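Local coordinates for fusolin (Anomala cuprea entomopoxvirus, PDB 4YN1), which forms the crystalline spindles that enhance the virulence of this insect poxvirus and probably acts on chitin as a lytic polysaccharide monooxygenase-like protein, at residues A[35-40]-A[60-65]; A[133-138]-A[195-200]; A[147-152]-A[176-181]. All blocks are in the same frame, centred on the assembly; numbering follows the deposited sequence.

Interaction 1 of 3, residues A[35-40]-A[60-65]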
loop_
_atom_site.group_PDB
_atom_site.type_symbol
_atom_site.label_atom_id
_atom_site.label_comp_id
_atom_site.label_asym_id
_atom_site.label_seq_id
_atom_site.Cartn_x
_atom_site.Cartn_y
_atom_site.Cartn_z
ATOM N N ARG A 35 -9.703 10.206 -3.716
ATOM C CA ARG A 35 -10.040 11.499 -4.359
ATOM C C ARG A 35 -8.991 12.543 -4.051
ATOM O O ARG A 35 -8.544 13.264 -4.946
ATOM C CB ARG A 35 -11.449 11.965 -3.937
ATOM C CG ARG A 35 -11.918 13.158 -4.735
ATOM C CD ARG A 35 -13.416 13.445 -4.520
ATOM N NE ARG A 35 -13.749 13.724 -3.108
ATOM C CZ ARG A 35 -14.424 12.933 -2.272
ATOM N NH1 ARG A 35 -14.871 11.747 -2.671
ATOM N NH2 ARG A 35 -14.671 13.329 -1.030
ATOM N N ALA A 36 -8.529 12.576 -2.793
ATOM C CA ALA A 36 -7.453 13.479 -2.399
ATOM C C ALA A 36 -6.146 13.184 -3.138
ATOM O O ALA A 36 -5.464 14.113 -3.577
ATOM C CB ALA A 36 -7.241 13.409 -0.897
ATOM N N ALA A 37 -5.798 11.911 -3.307
ATOM C CA ALA A 37 -4.616 11.517 -4.075
ATOM C C ALA A 37 -4.686 12.051 -5.494
ATOM O O ALA A 37 -3.731 12.642 -5.975
ATOM C CB ALA A 37 -4.470 10.014 -4.104
ATOM N N TYR A 38 -5.806 11.820 -6.161
ATOM C CA TYR A 38 -6.020 12.260 -7.543
ATOM C C TYR A 38 -5.900 13.787 -7.638
ATOM O O TYR A 38 -5.145 14.334 -8.447
ATOM C CB TYR A 38 -7.412 11.831 -7.977
ATOM C CG TYR A 38 -7.726 12.202 -9.402
ATOM C CD1 TYR A 38 -8.197 13.470 -9.727
ATOM C CD2 TYR A 38 -7.581 11.283 -10.427
ATOM C CE1 TYR A 38 -8.471 13.821 -11.050
ATOM C CE2 TYR A 38 -7.939 11.596 -11.736
ATOM C CZ TYR A 38 -8.340 12.879 -12.053
ATOM O OH TYR A 38 -8.617 13.170 -13.373
ATOM N N GLN A 39 -6.643 14.460 -6.763
ATOM C CA GLN A 39 -6.693 15.905 -6.751
ATOM C C GLN A 39 -5.376 16.551 -6.426
ATOM O O GLN A 39 -5.069 17.589 -6.991
ATOM C CB GLN A 39 -7.832 16.388 -5.882
ATOM C CG GLN A 39 -9.153 16.074 -6.560
ATOM C CD GLN A 39 -10.361 16.507 -5.792
ATOM O OE1 GLN A 39 -10.310 16.731 -4.583
ATOM N NE2 GLN A 39 -11.498 16.559 -6.477
ATOM N N TYR A 40 -4.552 15.889 -5.623
ATOM C CA TYR A 40 -3.215 16.375 -5.306
ATOM C C TYR A 40 -2.370 16.464 -6.580
ATOM O O TYR A 40 -1.698 17.473 -6.844
ATOM C CB TYR A 40 -2.563 15.413 -4.289
ATOM C CG TYR A 40 -1.162 15.786 -3.903
ATOM C CD1 TYR A 40 -0.925 16.670 -2.856
ATOM C CD2 TYR A 40 -0.072 15.340 -4.640
ATOM C CE1 TYR A 40 0.354 17.098 -2.551
ATOM C CE2 TYR A 40 1.224 15.736 -4.319
ATOM C CZ TYR A 40 1.426 16.641 -3.286
ATOM O OH TYR A 40 2.680 17.083 -2.969
ATOM N N GLN A 60 -4.900 10.648 -13.801
ATOM C CA GLN A 60 -5.451 9.375 -14.274
ATOM C C GLN A 60 -4.380 8.312 -14.445
ATOM O O GLN A 60 -4.592 7.148 -14.065
ATOM C CB GLN A 60 -6.233 9.593 -15.568
ATOM C CG GLN A 60 -7.545 10.330 -15.309
ATOM C CD GLN A 60 -8.173 10.934 -16.558
ATOM O OE1 GLN A 60 -7.683 10.770 -17.668
ATOM N NE2 GLN A 60 -9.253 11.674 -16.387
ATOM N N TYR A 61 -3.207 8.723 -14.906
ATOM C CA TYR A 61 -2.066 7.842 -15.128
ATOM C C TYR A 61 -1.695 7.158 -13.806
ATOM O O TYR A 61 -1.382 5.994 -13.790
ATOM C CB TYR A 61 -0.881 8.675 -15.651
ATOM C CG TYR A 61 0.375 7.885 -15.915
ATOM C CD1 TYR A 61 0.591 7.273 -17.148
ATOM C CD2 TYR A 61 1.370 7.783 -14.955
ATOM C CE1 TYR A 61 1.778 6.603 -17.422
ATOM C CE2 TYR A 61 2.580 7.150 -15.234
ATOM C CZ TYR A 61 2.788 6.585 -16.478
ATOM O OH TYR A 61 3.933 5.889 -16.688
ATOM N N MET A 62 -1.691 7.910 -12.711
ATOM C CA MET A 62 -1.406 7.363 -11.376
ATOM C C MET A 62 -2.337 6.230 -10.988
ATOM O O MET A 62 -1.881 5.261 -10.419
ATOM C CB MET A 62 -1.442 8.512 -10.344
ATOM C CG MET A 62 -1.495 8.044 -8.908
ATOM S SD MET A 62 -1.440 9.429 -7.744
ATOM C CE MET A 62 -2.935 10.261 -8.201
ATOM N N PHE A 63 -3.616 6.325 -11.315
ATOM C CA PHE A 63 -4.573 5.260 -11.030
ATOM C C PHE A 63 -4.492 4.138 -12.050
ATOM O O PHE A 63 -4.617 2.965 -11.694
ATOM C CB PHE A 63 -5.982 5.820 -11.064
ATOM C CG PHE A 63 -6.399 6.565 -9.807
ATOM C CD1 PHE A 63 -5.712 7.689 -9.386
ATOM C CD2 PHE A 63 -7.584 6.263 -9.176
ATOM C CE1 PHE A 63 -6.130 8.399 -8.257
ATOM C CE2 PHE A 63 -8.040 7.028 -8.115
ATOM C CZ PHE A 63 -7.249 8.013 -7.595
ATOM N N GLN A 64 -4.407 4.510 -13.334
ATOM C CA GLN A 64 -4.401 3.531 -14.425
ATOM C C GLN A 64 -3.198 2.597 -14.354
ATOM O O GLN A 64 -3.339 1.397 -14.591
ATOM C CB GLN A 64 -4.435 4.267 -15.760
ATOM C CG GLN A 64 -4.354 3.361 -17.007
ATOM C CD GLN A 64 -4.037 4.132 -18.266
ATOM O OE1 GLN A 64 -3.188 5.021 -18.262
ATOM N NE2 GLN A 64 -4.485 3.638 -19.410
ATOM N N GLN A 65 -2.035 3.134 -14.024
ATOM C CA GLN A 65 -0.789 2.362 -13.904
ATOM C C GLN A 65 -0.638 1.684 -12.531
ATOM O O GLN A 65 0.469 1.593 -12.036
ATOM C CB GLN A 65 0.409 3.283 -14.139
ATOM C CG GLN A 65 0.441 3.992 -15.482
ATOM C CD GLN A 65 0.643 3.013 -16.583
ATOM O OE1 GLN A 65 1.702 2.385 -16.698
ATOM N NE2 GLN A 65 -0.397 2.762 -17.324
#
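Tyr-38 turns the edge of its ring to the face of Phe-63 in an offset edge-to-face (T-shaped) pair, with the ring centroids 5.7 Å apart and the planes at 78°. The part of Tyr-38 nearest to Phe-63 is its CB, 3.7 Å from Phe-63 CE1, and the CD2 edge follows close behind. Further along that edge, Gln-60 CG lies in the plane of the tyrosine ring, 3.8 Å from Tyr-38 CE2, because the extended Gln-60 side chain runs alongside the ring in the same direction. Met-62 CE sits in plane at the edge of the Phe-63 ring. With CG anti to the backbone N (chi1 166°) and a bend at chi3, the Met-62 chain carries this methyl over to the other backbone, where CE comes within 3.4 Å of Ala-37 O and 4.4 Å of Ala-37 CB. The polar end of Tyr-38 is secured elsewhere, OH bonding to Pro-24 O, while Gln-60 NE2 makes a weak hydrogen bond to Phe-20 O. The contact itself is thus mainly aromatic and apolar packing. Helices 32-47 and 52-64 meet here at 134° between their short segments, with axes 9.8 Å apart, and both lie in the helical region between strands 2-6 and 70-72; Ala-56 and Ala-59 of helix 52-64 also touch Tyr-38, and Phe-20 adds a further ring against Phe-63.

Interaction 2 of 3, residues A[133-138]-A[195-200]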
loop_
_atom_site.group_PDB
_atom_site.type_symbol
_atom_site.label_atom_id
_atom_site.label_comp_id
_atom_site.label_asym_id
_atom_site.label_seq_id
_atom_site.Cartn_x
_atom_site.Cartn_y
_atom_site.Cartn_z
ATOM N N PRO A 133 0.361 -15.017 10.821
ATOM C CA PRO A 133 0.650 -15.363 9.423
ATOM C C PRO A 133 -0.477 -14.910 8.483
ATOM O O PRO A 133 -1.642 -15.153 8.749
ATOM C CB PRO A 133 0.762 -16.874 9.453
ATOM C CG PRO A 133 -0.111 -17.285 10.597
ATOM C CD PRO A 133 0.036 -16.218 11.617
ATOM N N ILE A 134 -0.122 -14.180 7.446
ATOM C CA ILE A 134 -1.081 -13.724 6.423
ATOM C C ILE A 134 -0.674 -14.397 5.108
ATOM O O ILE A 134 0.491 -14.298 4.745
ATOM C CB ILE A 134 -0.961 -12.181 6.311
ATOM C CG1 ILE A 134 -1.266 -11.475 7.673
ATOM C CG2 ILE A 134 -1.795 -11.591 5.161
ATOM C CD1 ILE A 134 -2.535 -11.602 8.188
ATOM N N GLU A 135 -1.611 -14.979 4.342
ATOM C CA GLU A 135 -1.207 -15.499 3.035
ATOM C C GLU A 135 -1.371 -14.345 2.076
ATOM O O GLU A 135 -2.473 -14.060 1.618
ATOM C CB GLU A 135 -2.028 -16.682 2.593
ATOM C CG GLU A 135 -1.537 -17.246 1.280
ATOM C CD GLU A 135 -2.478 -18.306 0.765
ATOM O OE1 GLU A 135 -3.693 -18.020 0.667
ATOM O OE2 GLU A 135 -1.986 -19.370 0.331
ATOM N N LEU A 136 -0.295 -13.671 1.777
ATOM C CA LEU A 136 -0.365 -12.524 0.884
ATOM C C LEU A 136 -0.537 -13.017 -0.546
ATOM O O LEU A 136 0.131 -13.967 -0.942
ATOM C CB LEU A 136 0.920 -11.703 1.024
ATOM C CG LEU A 136 1.008 -10.385 0.263
ATOM C CD1 LEU A 136 1.532 -9.265 1.138
ATOM C CD2 LEU A 136 1.848 -10.501 -0.948
ATOM N N GLU A 137 -1.403 -12.380 -1.324
ATOM C CA GLU A 137 -1.508 -12.735 -2.743
ATOM C C GLU A 137 -1.034 -11.555 -3.559
ATOM O O GLU A 137 -1.572 -10.454 -3.430
ATOM C CB GLU A 137 -2.948 -13.099 -3.107
ATOM C CG GLU A 137 -3.124 -13.622 -4.540
ATOM C CD GLU A 137 -4.565 -13.729 -4.995
ATOM O OE1 GLU A 137 -5.236 -12.678 -5.006
ATOM O OE2 GLU A 137 -5.015 -14.827 -5.399
ATOM N N PHE A 138 -0.091 -11.791 -4.453
ATOM C CA PHE A 138 0.405 -10.777 -5.372
ATOM C C PHE A 138 -0.062 -11.205 -6.759
ATOM O O PHE A 138 0.104 -12.368 -7.156
ATOM C CB PHE A 138 1.930 -10.654 -5.290
ATOM C CG PHE A 138 2.449 -9.520 -6.117
ATOM C CD1 PHE A 138 2.752 -9.701 -7.459
ATOM C CD2 PHE A 138 2.668 -8.271 -5.557
ATOM C CE1 PHE A 138 3.223 -8.648 -8.227
ATOM C CE2 PHE A 138 3.064 -7.205 -6.349
ATOM C CZ PHE A 138 3.401 -7.408 -7.663
ATOM N N VAL A 195 -0.797 -16.597 -9.784
ATOM C CA VAL A 195 -0.436 -15.592 -8.783
ATOM C C VAL A 195 0.795 -16.022 -8.033
ATOM O O VAL A 195 1.217 -17.168 -8.137
ATOM C CB VAL A 195 -1.615 -15.395 -7.781
ATOM C CG1 VAL A 195 -2.839 -14.773 -8.439
ATOM C CG2 VAL A 195 -1.960 -16.677 -7.064
ATOM N N TYR A 196 1.309 -15.137 -7.185
ATOM C CA TYR A 196 2.371 -15.457 -6.228
ATOM C C TYR A 196 1.755 -15.329 -4.846
ATOM O O TYR A 196 1.289 -14.232 -4.481
ATOM C CB TYR A 196 3.551 -14.498 -6.317
ATOM C CG TYR A 196 4.307 -14.559 -7.623
ATOM C CD1 TYR A 196 5.238 -15.565 -7.866
ATOM C CD2 TYR A 196 4.072 -13.632 -8.631
ATOM C CE1 TYR A 196 5.931 -15.632 -9.075
ATOM C CE2 TYR A 196 4.758 -13.691 -9.837
ATOM C CZ TYR A 196 5.715 -14.671 -10.039
ATOM O OH TYR A 196 6.402 -14.701 -11.214
ATOM N N ARG A 197 1.658 -16.440 -4.114
ATOM C CA ARG A 197 1.151 -16.441 -2.759
ATOM C C ARG A 197 2.307 -16.717 -1.823
ATOM O O ARG A 197 3.147 -17.562 -2.111
ATOM C CB ARG A 197 0.022 -17.453 -2.523
ATOM C CG ARG A 197 -1.261 -17.117 -3.289
ATOM C CD ARG A 197 -2.466 -17.963 -2.837
ATOM N NE ARG A 197 -2.195 -19.381 -3.026
ATOM C CZ ARG A 197 -2.518 -20.112 -4.092
ATOM N NH1 ARG A 197 -3.240 -19.588 -5.079
ATOM N NH2 ARG A 197 -2.140 -21.375 -4.170
ATOM N N MET A 198 2.383 -15.993 -0.721
ATOM C CA MET A 198 3.485 -16.186 0.233
ATOM C C MET A 198 2.951 -15.958 1.640
ATOM O O MET A 198 2.098 -15.097 1.850
ATOM C CB MET A 198 4.690 -15.262 -0.100
ATOM C CG MET A 198 4.387 -13.787 -0.000
ATOM S SD MET A 198 5.229 -12.699 -1.137
ATOM C CE MET A 198 4.180 -12.948 -2.656
ATOM N N ILE A 199 3.409 -16.757 2.592
ATOM C CA ILE A 199 2.991 -16.612 3.979
ATOM C C ILE A 199 3.901 -15.603 4.618
ATOM O O ILE A 199 5.093 -15.864 4.778
ATOM C CB ILE A 199 2.999 -17.954 4.788
ATOM C CG1 ILE A 199 2.159 -19.060 4.081
ATOM C CG2 ILE A 199 2.490 -17.706 6.225
ATOM C CD1 ILE A 199 0.788 -18.707 3.823
ATOM N N VAL A 200 3.334 -14.459 4.999
ATOM C CA VAL A 200 4.076 -13.374 5.599
ATOM C C VAL A 200 3.805 -13.355 7.115
ATOM O O VAL A 200 2.658 -13.180 7.505
ATOM C CB VAL A 200 3.701 -12.021 4.952
ATOM C CG1 VAL A 200 4.461 -10.857 5.608
ATOM C CG2 VAL A 200 4.006 -12.039 3.464
HETATM O O HOH W 1 -5.269 -17.520 -4.944
#
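Leu-136 N donates to Met-198 O over 2.8 Å, and this carbonyl oxygen also receives a CA-H...O contact from Glu-135. Met-198 N returns the bond to Leu-136 O, which also takes a CA-H...O contact from Arg-197 CA at 3.2 Å. Ile-134 with Val-200 and Phe-138 with Tyr-196 complete three hydrogen-bonded pairs between strands 131-140 and 194-203, the central neighbours of the antiparallel sheet flanked by 2-6 and 180-182. On the face of Leu-136, its CD2 lies 3.8 Å from Met-198 CE, the two side chains running side by side. Met-198 CG stands between the backbone N and the carbonyl carbon (chi1 63°), and bends at chi2 and chi3 fold the methyl back toward Leu-136 and Phe-138 CB. On the other face, Ile-199 CD1 packs 3.7 Å from Glu-135 CB. Glu-135 OE2 meets the guanidinium edge 3.4 Å from Arg-197 NE in a salt bridge whose hydrogen bond is weak, carboxylate and guanidinium planes 51° apart. A water donates to Glu-137 OE2 at 2.7 Å and accepts from Arg-197 NH1, which also bonds to Asn-182 O; Glu-137 bonds to Thr-5 and Ser-187 too. Glu-135 OE1 pairs with Arg-184, whose NH2 lies close to Arg-197 NE. This second face is therefore mixed, aliphatic stems packed and charged ends paired, and Glu-135 probably offsets the repulsion between its two arginines.

Interaction 3 of 3, residues A[147-152]-A[176-181]; sequences SYFEVY and STVPLV. With NAG (2-acetamido-2-deoxy-beta-D-glucopyranose), chain B.
Phe-149 and Ser-176 form an antiparallel hydrogen-bonded pair: Phe-149 N donates to Ser-176 O, and Ser-176 N returns a bond to Phe-149 O, each over 3.0 Å. Beside it, Phe-149 CD1 rests 3.7 Å from Val-178 CG2, the two side chains crossing at about a right angle. Thr-177 holds OG1 between its backbone N and carbonyl carbon (chi1 53°), which lets CG2 reach back to Tyr-148 CB and come within 3.6 Å of Ser-147 O. Beyond this single bridge a water joins the two backbones, lying 2.7 Å from Ser-147 O and accepting from Val-178 N. The Ser-176 hydroxyl donates to Thr-177 O, a local bond within the segment. Further along strand 147-154, Glu-150 OE2 accepts a hydrogen bond from N2 of the N-acetylglucosamine over 2.8 Å, with an angle of 160° at the hydrogen, and the Tyr-148 ring brings its edge to the same oxygen. Glu-150 OE1 receives Tyr-152 OH at 2.7 Å from well above the carboxylate plane. Tyr-152 OH lies 3.4 Å from the acetyl methyl C8. Arg-214 pairs with Glu-150 OE1, and the sugar is also hydrogen-bonded to Arg-78 O. Trp-215 stacks on Phe-149, and its NE1 bonds with Ser-147 OG. The strand belongs to the immunoglobulin-like beta-sandwich of the LPMO_10 family, Phe-149 on its interior side and Glu-150 on the glycan side; the sugar is probably the first of an N-linked glycan on Asn-175, whose sequon Ser-176 and Thr-177 complete, packed back on the strand through Glu-150 and Tyr-152.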
loop_
_atom_site.group_PDB
_atom_site.type_symbol
_atom_site.label_atom_id
_atom_site.label_comp_id
_atom_site.label_asym_id
_atom_site.label_seq_id
_atom_site.Cartn_x
_atom_site.Cartn_y
_atom_site.Cartn_z
ATOM N N SER A 147 13.061 -13.530 -10.193
ATOM C CA SER A 147 12.717 -12.408 -9.335
ATOM C C SER A 147 12.557 -12.893 -7.919
ATOM O O SER A 147 12.520 -14.106 -7.677
ATOM C CB SER A 147 11.410 -11.765 -9.821
ATOM O OG SER A 147 10.334 -12.659 -9.568
ATOM N N TYR A 148 12.403 -11.952 -6.978
ATOM C CA TYR A 148 12.207 -12.285 -5.581
ATOM C C TYR A 148 11.366 -11.227 -4.899
ATOM O O TYR A 148 11.147 -10.159 -5.457
ATOM C CB TYR A 148 13.534 -12.529 -4.834
ATOM C CG TYR A 148 14.384 -11.289 -4.673
ATOM C CD1 TYR A 148 15.031 -10.723 -5.760
ATOM C CD2 TYR A 148 14.559 -10.690 -3.426
ATOM C CE1 TYR A 148 15.888 -9.646 -5.613
ATOM C CE2 TYR A 148 15.335 -9.538 -3.284
ATOM C CZ TYR A 148 16.028 -9.041 -4.381
ATOM O OH TYR A 148 16.781 -7.902 -4.335
ATOM N N PHE A 149 10.830 -11.571 -3.763
ATOM C CA PHE A 149 9.962 -10.689 -2.977
ATOM C C PHE A 149 10.573 -10.376 -1.638
ATOM O O PHE A 149 11.038 -11.288 -0.949
ATOM C CB PHE A 149 8.610 -11.356 -2.687
ATOM C CG PHE A 149 7.669 -11.394 -3.863
ATOM C CD1 PHE A 149 7.710 -12.439 -4.765
ATOM C CD2 PHE A 149 6.791 -10.348 -4.103
ATOM C CE1 PHE A 149 6.841 -12.476 -5.860
ATOM C CE2 PHE A 149 5.926 -10.376 -5.204
ATOM C CZ PHE A 149 5.924 -11.460 -6.052
ATOM N N GLU A 150 10.451 -9.117 -1.224
ATOM C CA GLU A 150 10.734 -8.666 0.117
ATOM C C GLU A 150 9.465 -8.007 0.660
ATOM O O GLU A 150 8.782 -7.293 -0.085
ATOM C CB GLU A 150 11.858 -7.618 0.121
ATOM C CG GLU A 150 13.208 -8.253 -0.166
ATOM C CD GLU A 150 14.371 -7.285 -0.231
ATOM O OE1 GLU A 150 14.134 -6.057 -0.220
ATOM O OE2 GLU A 150 15.524 -7.754 -0.375
ATOM N N VAL A 151 9.133 -8.285 1.916
ATOM C CA VAL A 151 7.994 -7.665 2.564
ATOM C C VAL A 151 8.432 -7.007 3.841
ATOM O O VAL A 151 9.164 -7.599 4.627
ATOM C CB VAL A 151 6.829 -8.628 2.813
ATOM C CG1 VAL A 151 5.613 -7.861 3.309
ATOM C CG2 VAL A 151 6.484 -9.422 1.545
ATOM N N TYR A 152 8.004 -5.764 4.025
ATOM C CA TYR A 152 8.331 -4.989 5.213
ATOM C C TYR A 152 7.063 -4.602 5.898
ATOM O O TYR A 152 6.031 -4.505 5.247
ATOM C CB TYR A 152 9.074 -3.712 4.845
ATOM C CG TYR A 152 10.366 -3.943 4.100
ATOM C CD1 TYR A 152 10.370 -4.186 2.728
ATOM C CD2 TYR A 152 11.594 -3.869 4.754
ATOM C CE1 TYR A 152 11.555 -4.464 2.047
ATOM C CE2 TYR A 152 12.786 -4.123 4.080
ATOM C CZ TYR A 152 12.761 -4.444 2.732
ATOM O OH TYR A 152 13.942 -4.728 2.088
ATOM N N SER A 176 12.273 -13.810 0.049
ATOM C CA SER A 176 12.360 -15.124 -0.599
ATOM C C SER A 176 11.935 -15.083 -2.050
ATOM O O SER A 176 11.134 -14.239 -2.466
ATOM C CB SER A 176 11.440 -16.114 0.129
ATOM O OG SER A 176 11.666 -17.458 -0.261
ATOM N N THR A 177 12.410 -16.069 -2.809
ATOM C CA THR A 177 11.897 -16.316 -4.147
ATOM C C THR A 177 10.601 -17.051 -3.835
ATOM O O THR A 177 10.481 -17.670 -2.777
ATOM C CB THR A 177 12.880 -17.155 -5.000
ATOM O OG1 THR A 177 13.205 -18.314 -4.255
ATOM C CG2 THR A 177 14.117 -16.405 -5.345
ATOM N N VAL A 178 9.592 -16.851 -4.661
ATOM C CA VAL A 178 8.241 -17.393 -4.471
ATOM C C VAL A 178 7.796 -18.075 -5.771
ATOM O O VAL A 178 7.866 -17.428 -6.812
ATOM C CB VAL A 178 7.259 -16.230 -4.113
ATOM C CG1 VAL A 178 5.811 -16.739 -4.007
ATOM C CG2 VAL A 178 7.682 -15.553 -2.805
ATOM N N PRO A 179 7.246 -19.303 -5.723
ATOM C CA PRO A 179 6.787 -19.946 -6.971
ATOM C C PRO A 179 5.480 -19.356 -7.477
ATOM O O PRO A 179 4.623 -18.990 -6.688
ATOM C CB PRO A 179 6.590 -21.410 -6.566
ATOM C CG PRO A 179 6.287 -21.371 -5.117
ATOM C CD PRO A 179 7.070 -20.200 -4.562
ATOM N N LEU A 180 5.328 -19.324 -8.806
ATOM C CA LEU A 180 4.101 -18.947 -9.479
ATOM C C LEU A 180 3.139 -20.114 -9.382
ATOM O O LEU A 180 3.488 -21.222 -9.778
ATOM C CB LEU A 180 4.412 -18.613 -10.940
ATOM C CG LEU A 180 3.283 -18.087 -11.782
ATOM C CD1 LEU A 180 2.809 -16.726 -11.291
ATOM C CD2 LEU A 180 3.723 -17.963 -13.241
ATOM N N VAL A 181 1.945 -19.879 -8.868
ATOM C CA VAL A 181 0.931 -20.911 -8.644
ATOM C C VAL A 181 -0.389 -20.538 -9.262
ATOM O O VAL A 181 -0.634 -19.385 -9.546
ATOM C CB VAL A 181 0.762 -21.248 -7.130
ATOM C CG1 VAL A 181 2.050 -21.869 -6.535
ATOM C CG2 VAL A 181 0.314 -20.028 -6.313
HETATM C C1 NAG B . 17.296 -10.759 0.766
HETATM C C2 NAG B . 18.274 -9.690 1.244
HETATM C C3 NAG B . 19.387 -9.557 0.203
HETATM C C4 NAG B . 20.047 -10.907 -0.042
HETATM C C5 NAG B . 18.983 -11.940 -0.408
HETATM C C6 NAG B . 19.521 -13.346 -0.574
HETATM C C7 NAG B . 17.639 -7.688 2.495
HETATM C C8 NAG B . 16.801 -6.443 2.501
HETATM N N2 NAG B . 17.570 -8.429 1.397
HETATM O O3 NAG B . 20.342 -8.586 0.632
HETATM O O4 NAG B . 20.971 -10.809 -1.118
HETATM O O5 NAG B . 18.013 -11.993 0.649
HETATM O O6 NAG B . 20.203 -13.782 0.597
HETATM O O7 NAG B . 18.358 -7.997 3.439
HETATM O O HOH W 2 10.082 -14.974 -6.814
#

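Interactions 2 and 3 adjoin, their centres about 9 Å apart, whereas interaction 1 lies about 27 and 28 Å from them, centre to centre, across the middle of the chain. Strand 194-203 joins the two beta contacts: Val-195 N probably bonds to Val-181 O at 2.8 Å, and Val-178 packs against Tyr-196 and Arg-197. Phe-149 further meets the rings of Phe-138 and Tyr-196, tying the two sheets together. Interactions 1 and 2 are mostly buried, one by side-chain packing between helices, the other by regular backbone bonding with charged groups on one face. Interaction 3 is partly buried, its pairing brief and water-assisted beside a sugar probably N-linked to Asn-175.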